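Local coordinates for protein cytochrome cL (PDB 2D0W) that probably accepts electrons from methanol dehydrogenase through its covalently bound heme during periplasmic methanol oxidation, at residues 86-91 with 121-126. Residues are numbered along the deposited sequence; the frame is centred on the assembly and turned at random.
Sequences TTDKGL and WIRHIQ
The guanidinium of Arg-123 has Leu-91 over one face, with CD2 of Leu-91 3.6 Å from CZ of Arg-123 and above the group's centre. At its edge lie the carboxylate of Asp-88 and the backbone of Thr-87 and Asp-88. Arg-123 grips Asp-88 side-on in a salt bridge. NE and NH2 both donate to one oxygen: NE of Arg-123 is 3.1 Å from OD2 of Asp-88, and NH2 of Arg-123 is 3.2 Å from that same OD2. NE approaches OD2 nearly along its C-O axis, while NH2 donates to the anti lone pair of OD2. The carboxylate and guanidinium planes are nearly coplanar, 29° apart. A bend at chi2 (-50°) helps bring the guanidinium to Asp-88. NH1 of Arg-123 donates to Asn-85 O, and OD1 of Asp-88 bonds Asp-39 N. Thr-87 is the N-cap of helix 88-97; its OG1 accepts from N of Gly-90 at 3.1 Å and also bonds Lys-84 O. CD2 of Leu-91 also packs on CG2 of Ile-122, 3.8 Å away, and both residues touch the heme. The contact thus joins the start of helix 88-97 to helix 112-124 beside the cytochrome c heme pocket. Both charged residues are buried, so Arg-123 probably keeps Asp-88 ionised.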
ATOM      1  N   THR A  86       8.641  -4.799   3.042  1.00 18.37           N
ATOM      2  CA  THR A  86       9.020  -4.979   1.633  1.00 17.45           C
ATOM      3  C   THR A  86       8.104  -5.999   0.908  1.00 18.02           C
ATOM      4  O   THR A  86       8.197  -6.184  -0.311  1.00 19.70           O
ATOM      5  CB  THR A  86      10.531  -5.409   1.480  1.00 17.68           C
ATOM      6  OG1 THR A  86      10.755  -6.715   2.046  1.00 18.24           O
ATOM      7  CG2 THR A  86      11.483  -4.406   2.109  1.00 17.75           C
ATOM      8  N   THR A  87       7.255  -6.700   1.656  1.00 17.55           N
ATOM      9  CA  THR A  87       6.208  -7.551   1.077  1.00 15.77           C
ATOM     10  C   THR A  87       4.870  -6.847   1.265  1.00 15.13           C
ATOM     11  O   THR A  87       4.676  -6.111   2.269  1.00 14.47           O
ATOM     12  CB  THR A  87       6.194  -8.968   1.738  1.00 16.05           C
ATOM     13  OG1 THR A  87       5.674  -8.886   3.067  1.00 16.60           O
ATOM     14  CG2 THR A  87       7.611  -9.530   1.854  1.00 15.33           C
ATOM     15  N   ASP A  88       3.926  -7.079   0.350  1.00 15.01           N
ATOM     16  CA  ASP A  88       2.590  -6.482   0.484  1.00 16.02           C
ATOM     17  C   ASP A  88       1.904  -7.030   1.703  1.00 15.52           C
ATOM     18  O   ASP A  88       1.181  -6.309   2.357  1.00 15.91           O
ATOM     19  CB  ASP A  88       1.715  -6.708  -0.760  1.00 17.55           C
ATOM     20  CG  ASP A  88       2.239  -5.944  -1.977  1.00 19.48           C
ATOM     21  OD1 ASP A  88       1.891  -6.323  -3.094  1.00 23.26           O
ATOM     22  OD2 ASP A  88       3.025  -5.005  -1.826  1.00 18.00           O
ATOM     23  N   LYS A  89       2.170  -8.295   2.031  1.00 17.10           N
ATOM     24  CA  LYS A  89       1.541  -8.898   3.213  1.00 18.73           C
ATOM     25  C   LYS A  89       1.931  -8.169   4.495  1.00 17.53           C
ATOM     26  O   LYS A  89       1.059  -7.906   5.343  1.00 16.84           O
ATOM     27  CB  LYS A  89       1.854 -10.386   3.314  1.00 21.23           C
ATOM     28  CG  LYS A  89       0.864 -11.141   4.156  1.00 25.08           C
ATOM     29  CD  LYS A  89       1.423 -11.468   5.501  1.00 28.24           C
ATOM     30  CE  LYS A  89       1.659 -12.949   5.653  1.00 31.46           C
ATOM     31  NZ  LYS A  89       0.389 -13.628   5.893  1.00 29.11           N
ATOM     32  N   GLY A  90       3.221  -7.867   4.637  1.00 15.64           N
ATOM     33  CA  GLY A  90       3.733  -7.147   5.815  1.00 14.74           C
ATOM     34  C   GLY A  90       3.218  -5.734   5.928  1.00 14.20           C
ATOM     35  O   GLY A  90       2.818  -5.303   7.009  1.00 14.46           O
ATOM     36  N   LEU A  91       3.241  -5.008   4.816  1.00 11.97           N
ATOM     37  CA  LEU A  91       2.722  -3.651   4.742  1.00 13.09           C
ATOM     38  C   LEU A  91       1.234  -3.619   5.121  1.00 12.84           C
ATOM     39  O   LEU A  91       0.783  -2.808   5.967  1.00 12.80           O
ATOM     40  CB  LEU A  91       2.979  -3.061   3.324  1.00 12.86           C
ATOM     41  CG  LEU A  91       2.600  -1.597   3.131  1.00 14.42           C
ATOM     42  CD1 LEU A  91       3.185  -0.837   4.258  1.00 13.56           C
ATOM     43  CD2 LEU A  91       3.088  -0.995   1.803  1.00 12.84           C
ATOM     44  N   TRP A 121      -0.373   2.769  -3.968  1.00 10.30           N
ATOM     45  CA  TRP A 121       0.151   4.175  -3.949  1.00 11.07           C
ATOM     46  C   TRP A 121       1.466   4.230  -3.209  1.00 12.89           C
ATOM     47  O   TRP A 121       2.386   4.884  -3.671  1.00 13.39           O
ATOM     48  CB  TRP A 121      -0.809   5.182  -3.278  1.00 11.24           C
ATOM     49  CG  TRP A 121      -0.279   6.602  -3.245  1.00 15.02           C
ATOM     50  CD1 TRP A 121       0.006   7.372  -2.132  1.00 16.75           C
ATOM     51  CD2 TRP A 121       0.037   7.406  -4.371  1.00 16.15           C
ATOM     52  NE1 TRP A 121       0.463   8.614  -2.515  1.00 16.59           N
ATOM     53  CE2 TRP A 121       0.495   8.657  -3.887  1.00 17.86           C
ATOM     54  CE3 TRP A 121      -0.026   7.200  -5.755  1.00 18.72           C
ATOM     55  CZ2 TRP A 121       0.905   9.697  -4.750  1.00 18.63           C
ATOM     56  CZ3 TRP A 121       0.399   8.245  -6.616  1.00 19.49           C
ATOM     57  CH2 TRP A 121       0.850   9.467  -6.093  1.00 16.86           C
ATOM     58  N   ILE A 122       1.518   3.619  -2.005  1.00 12.78           N
ATOM     59  CA  ILE A 122       2.759   3.563  -1.243  1.00 13.20           C
ATOM     60  C   ILE A 122       3.918   2.969  -2.055  1.00 12.64           C
ATOM     61  O   ILE A 122       5.029   3.489  -2.025  1.00 14.08           O
ATOM     62  CB  ILE A 122       2.582   2.826   0.141  1.00 11.81           C
ATOM     63  CG1 ILE A 122       1.602   3.612   1.034  1.00 11.58           C
ATOM     64  CG2 ILE A 122       3.966   2.573   0.804  1.00  9.79           C
ATOM     65  CD1 ILE A 122       1.104   2.778   2.256  1.00 13.56           C
ATOM     66  N   ARG A 123       3.671   1.890  -2.790  1.00 10.59           N
ATOM     67  CA  ARG A 123       4.720   1.328  -3.667  1.00 12.21           C
ATOM     68  C   ARG A 123       5.106   2.320  -4.755  1.00 10.45           C
ATOM     69  O   ARG A 123       6.302   2.432  -5.116  1.00 12.51           O
ATOM     70  CB  ARG A 123       4.293  -0.002  -4.304  1.00  9.46           C
ATOM     71  CG  ARG A 123       3.903  -1.120  -3.261  1.00 13.14           C
ATOM     72  CD  ARG A 123       4.994  -1.228  -2.227  1.00 11.86           C
ATOM     73  NE  ARG A 123       4.777  -2.430  -1.441  1.00 13.92           N
ATOM     74  CZ  ARG A 123       5.400  -2.737  -0.314  1.00 14.16           C
ATOM     75  NH1 ARG A 123       6.283  -1.928   0.209  1.00 12.95           N
ATOM     76  NH2 ARG A 123       5.104  -3.878   0.288  1.00 14.64           N
ATOM     77  N   HIS A 124       4.108   3.011  -5.301  1.00  9.14           N
ATOM     78  CA  HIS A 124       4.356   3.940  -6.459  1.00 11.35           C
ATOM     79  C   HIS A 124       5.267   5.163  -6.172  1.00 10.54           C
ATOM     80  O   HIS A 124       5.953   5.665  -7.081  1.00  9.60           O
ATOM     81  CB  HIS A 124       3.032   4.449  -7.054  1.00 11.25           C
ATOM     82  CG  HIS A 124       3.204   5.142  -8.379  1.00 12.36           C
ATOM     83  ND1 HIS A 124       3.494   4.465  -9.548  1.00 15.80           N
ATOM     84  CD2 HIS A 124       3.109   6.447  -8.716  1.00 14.55           C
ATOM     85  CE1 HIS A 124       3.590   5.335 -10.545  1.00 15.39           C
ATOM     86  NE2 HIS A 124       3.373   6.545 -10.060  1.00 14.60           N
ATOM     87  N   ILE A 125       5.204   5.651  -4.932  1.00 11.75           N
ATOM     88  CA  ILE A 125       5.969   6.819  -4.459  1.00 12.86           C
ATOM     89  C   ILE A 125       7.433   6.561  -4.075  1.00 13.96           C
ATOM     90  O   ILE A 125       8.172   7.517  -3.779  1.00 13.64           O
ATOM     91  CB  ILE A 125       5.214   7.597  -3.282  1.00 14.08           C
ATOM     92  CG1 ILE A 125       4.955   6.728  -2.035  1.00 15.36           C
ATOM     93  CG2 ILE A 125       3.897   8.259  -3.789  1.00 13.46           C
ATOM     94  CD1 ILE A 125       4.069   7.443  -0.969  1.00 12.77           C
ATOM     95  N   GLN A 126       7.834   5.278  -4.108  1.00 14.81           N
ATOM     96  CA  GLN A 126       9.224   4.831  -3.987  1.00 15.02           C
ATOM     97  C   GLN A 126      10.134   5.594  -4.942  1.00 15.24           C
ATOM     98  O   GLN A 126       9.817   5.785  -6.091  1.00 14.29           O
ATOM     99  CB  GLN A 126       9.327   3.334  -4.294  1.00 15.88           C
ATOM    100  CG  GLN A 126      10.710   2.726  -4.074  1.00 15.08           C
ATOM    101  CD  GLN A 126      11.224   2.894  -2.638  1.00 15.38           C
ATOM    102  OE1 GLN A 126      12.433   3.032  -2.420  1.00 15.61           O
ATOM    103  NE2 GLN A 126      10.323   2.860  -1.662  1.00 11.93           N
TER